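Local coordinates for protein bifunctional autolysin (Staphylococcus aureus subsp. aureus Mu50, PDB 6FXO) that probably cleaves the glycan strands of cell-wall peptidoglycan as an N-acetylglucosaminidase of glycoside hydrolase family 73, at residues Asn79-Gly84 with Lys225-Lys230. Residues are numbered along the deposited sequence; the frame is centred on the assembly and turned at random.
Sequences NQFLKG and KGYYDK
Phe-81 holds CG anti to its own backbone N (chi1 163°), and this sends its ring across to helix 216-231, where it meets Tyr-227 and Lys-230. Tyr-227 differs: its CG is anti to the carbonyl carbon and beside the backbone N (chi1 -68°). The two rings meet rim to rim. Their planes stand almost perpendicular, at 87°, and the centroids are 5.8 Å apart. Neither ring lies over the face of the other, so this is not a T-shaped stack. CZ of Phe-81 lies at the edge of the Tyr-227 ring, near its plane; its exact closeness to CD1 of Tyr-227 is doubtful.

The Lys-230 side chain crosses that of Phe-81 at about a right angle, near CD1 and CE1 of the ring. Its CB approaches obliquely, 3.6 Å from both CD1 and CE1 of Phe-81. Its chain bends at CB-CG, and CD comes to the ring edge, 3.9 Å from CE1 of Phe-81. The ammonium end then leads away, so the lysine contributes its aliphatic part here. The backbones stay apart: CA of Phe-81 and CA of Lys-230 are 6.6 Å from each other. No hydrogen bond or salt bridge joins 79-84 to 225-230.

Helix 106-116 also packs against this contact. Phe-81 touches its Ile-110, and Tyr-227 touches Ser-111 and Leu-114. Lys-85 adds a cation-pi contact to Phe-81.

The contact is plain apolar packing between the last turn of helix 75-82 and helix 216-231, near the C-terminal end of the latter. With helix 106-116, it brings together distant parts of the chain in this family 73 glucosaminidase, a member of the lysozyme clan.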
ATOM      1  N   ASN A  79       1.327   9.543  16.568  1.00 58.13           N
ATOM      2  CA  ASN A  79       1.593   8.815  17.804  1.00 59.56           C
ATOM      3  C   ASN A  79       0.330   8.446  18.529  1.00 55.57           C
ATOM      4  O   ASN A  79       0.301   7.405  19.181  1.00 57.65           O
ATOM      5  CB  ASN A  79       2.503   9.561  18.741  1.00 49.96           C
ATOM      6  CG  ASN A  79       3.862   9.724  18.157  1.00 47.66           C
ATOM      7  OD1 ASN A  79       4.591   8.753  17.973  1.00 51.84           O
ATOM      8  ND2 ASN A  79       4.288  10.913  17.845  1.00 48.92           N
ATOM      9  N   GLN A  80      -0.734   9.262  18.419  1.00 51.36           N
ATOM     10  CA  GLN A  80      -1.914   8.829  19.143  1.00 52.68           C
ATOM     11  C   GLN A  80      -2.374   7.478  18.595  1.00 55.72           C
ATOM     12  O   GLN A  80      -2.967   6.692  19.326  1.00 59.95           O
ATOM     13  CB  GLN A  80      -3.040   9.873  19.084  1.00 53.58           C
ATOM     14  CG  GLN A  80      -3.483  10.338  20.470  1.00 68.40           C
ATOM     15  N   PHE A  81      -2.087   7.210  17.303  1.00 56.91           N
ATOM     16  CA  PHE A  81      -2.475   5.953  16.683  1.00 53.83           C
ATOM     17  C   PHE A  81      -1.485   4.787  16.899  1.00 50.44           C
ATOM     18  O   PHE A  81      -1.929   3.657  17.073  1.00 48.07           O
ATOM     19  CB  PHE A  81      -2.766   6.168  15.177  1.00 55.55           C
ATOM     20  CG  PHE A  81      -2.793   4.934  14.298  1.00 64.26           C
ATOM     21  CD1 PHE A  81      -3.879   4.066  14.319  1.00 63.15           C
ATOM     22  CD2 PHE A  81      -1.747   4.649  13.445  1.00 62.64           C
ATOM     23  CE1 PHE A  81      -3.902   2.945  13.509  1.00 63.08           C
ATOM     24  CE2 PHE A  81      -1.778   3.523  12.632  1.00 69.79           C
ATOM     25  CZ  PHE A  81      -2.854   2.680  12.671  1.00 69.41           C
ATOM     26  N   LEU A  82      -0.153   5.088  16.919  1.00 49.75           N
ATOM     27  CA  LEU A  82       0.923   4.168  17.100  1.00 55.61           C
ATOM     28  C   LEU A  82       0.985   3.793  18.564  1.00 65.04           C
ATOM     29  O   LEU A  82       1.741   2.894  18.917  1.00 74.24           O
ATOM     30  CB  LEU A  82       2.260   4.818  16.629  1.00 53.04           C
ATOM     31  CG  LEU A  82       2.522   4.937  15.089  1.00 44.17           C
ATOM     32  CD1 LEU A  82       3.834   5.711  14.789  1.00 35.90           C
ATOM     33  CD2 LEU A  82       2.599   3.518  14.418  1.00 34.85           C
ATOM     34  N   LYS A  83       0.169   4.454  19.427  1.00 73.67           N
ATOM     35  CA  LYS A  83       0.272   4.064  20.824  1.00 87.49           C
ATOM     36  C   LYS A  83      -0.059   2.625  21.128  1.00 93.10           C
ATOM     37  O   LYS A  83      -1.043   2.065  20.642  1.00 97.27           O
ATOM     38  CB  LYS A  83      -0.602   4.966  21.704  1.00 86.56           C
ATOM     39  CG  LYS A  83       0.157   6.136  22.297  1.00 83.77           C
ATOM     40  N   GLY A  84       0.816   2.030  21.943  1.00 98.71           N
ATOM     41  CA  GLY A  84       0.649   0.647  22.355  1.00112.76           C
ATOM     42  C   GLY A  84       0.989  -0.356  21.280  1.00117.96           C
ATOM     43  O   GLY A  84       0.784  -1.552  21.466  1.00125.85           O
ATOM     44  N   LYS A 225      -8.273   2.908   4.401  1.00 25.59           N
ATOM     45  CA  LYS A 225      -9.219   3.823   4.908  1.00 28.89           C
ATOM     46  C   LYS A 225      -9.381   3.490   6.372  1.00 32.76           C
ATOM     47  O   LYS A 225      -9.638   4.389   7.144  1.00 32.42           O
ATOM     48  CB  LYS A 225     -10.563   3.673   4.194  1.00 36.58           C
ATOM     49  CG  LYS A 225     -11.642   4.658   4.651  1.00 39.87           C
ATOM     50  CD  LYS A 225     -12.810   3.944   5.331  1.00 66.38           C
ATOM     51  CE  LYS A 225     -14.028   4.811   5.575  1.00 65.00           C
ATOM     52  NZ  LYS A 225     -15.202   4.008   6.032  1.00 50.05           N
ATOM     53  N   GLY A 226      -9.137   2.225   6.779  1.00 33.99           N
ATOM     54  CA  GLY A 226      -9.312   1.910   8.201  1.00 33.52           C
ATOM     55  C   GLY A 226      -8.251   2.620   9.016  1.00 34.00           C
ATOM     56  O   GLY A 226      -8.542   3.153  10.090  1.00 39.63           O
ATOM     57  N   TYR A 227      -7.062   2.675   8.502  1.00 26.98           N
ATOM     58  CA  TYR A 227      -6.057   3.350   9.240  1.00 26.25           C
ATOM     59  C   TYR A 227      -6.353   4.851   9.246  1.00 28.28           C
ATOM     60  O   TYR A 227      -6.111   5.479  10.248  1.00 32.30           O
ATOM     61  CB  TYR A 227      -4.622   3.178   8.624  1.00 26.11           C
ATOM     62  CG  TYR A 227      -4.053   1.807   8.690  1.00 30.30           C
ATOM     63  CD1 TYR A 227      -3.528   1.295   9.873  1.00 47.63           C
ATOM     64  CD2 TYR A 227      -4.097   0.960   7.595  1.00 31.13           C
ATOM     65  CE1 TYR A 227      -3.080  -0.011   9.961  1.00 51.95           C
ATOM     66  CE2 TYR A 227      -3.645  -0.340   7.668  1.00 30.19           C
ATOM     67  CZ  TYR A 227      -3.132  -0.826   8.852  1.00 36.45           C
ATOM     68  OH  TYR A 227      -2.654  -2.103   8.931  1.00 42.15           O
ATOM     69  N   TYR A 228      -6.894   5.431   8.150  1.00 27.98           N
ATOM     70  CA  TYR A 228      -7.189   6.835   8.101  1.00 28.73           C
ATOM     71  C   TYR A 228      -8.172   7.219   9.163  1.00 29.35           C
ATOM     72  O   TYR A 228      -8.001   8.276   9.738  1.00 36.17           O
ATOM     73  CB  TYR A 228      -7.773   7.300   6.733  1.00 26.08           C
ATOM     74  CG  TYR A 228      -6.722   7.877   5.831  1.00 30.57           C
ATOM     75  CD1 TYR A 228      -6.058   7.076   4.883  1.00 25.62           C
ATOM     76  CD2 TYR A 228      -6.369   9.230   5.921  1.00 27.48           C
ATOM     77  CE1 TYR A 228      -5.059   7.615   4.062  1.00 26.27           C
ATOM     78  CE2 TYR A 228      -5.361   9.768   5.124  1.00 24.92           C
ATOM     79  CZ  TYR A 228      -4.712   8.966   4.199  1.00 30.50           C
ATOM     80  OH  TYR A 228      -3.741   9.550   3.415  1.00 26.01           O
ATOM     81  N   ASP A 229      -9.182   6.419   9.389  1.00 36.06           N
ATOM     82  CA  ASP A 229     -10.173   6.711  10.401  1.00 44.99           C
ATOM     83  C   ASP A 229      -9.629   6.598  11.817  1.00 49.27           C
ATOM     84  O   ASP A 229     -10.066   7.319  12.679  1.00 52.18           O
ATOM     85  CB  ASP A 229     -11.422   5.821  10.267  1.00 48.01           C
ATOM     86  CG  ASP A 229     -12.143   5.939   8.943  1.00 50.33           C
ATOM     87  OD1 ASP A 229     -12.239   7.066   8.418  1.00 56.44           O
ATOM     88  OD2 ASP A 229     -12.699   4.922   8.477  1.00 46.01           O
ATOM     89  N   LYS A 230      -8.688   5.682  12.031  1.00 56.08           N
ATOM     90  CA  LYS A 230      -8.128   5.496  13.362  1.00 61.88           C
ATOM     91  C   LYS A 230      -7.262   6.619  13.654  1.00 62.50           C
ATOM     92  O   LYS A 230      -7.261   7.112  14.768  1.00 65.29           O
ATOM     93  CB  LYS A 230      -7.329   4.180  13.473  1.00 60.47           C
ATOM     94  CG  LYS A 230      -8.157   3.064  14.117  1.00 80.78           C
ATOM     95  CD  LYS A 230      -7.388   2.147  15.070  1.00 91.26           C
ATOM     96  CE  LYS A 230      -8.179   0.971  15.601  1.00 93.58           C
ATOM     97  NZ  LYS A 230      -7.350   0.086  16.479  1.00 89.10           N
TER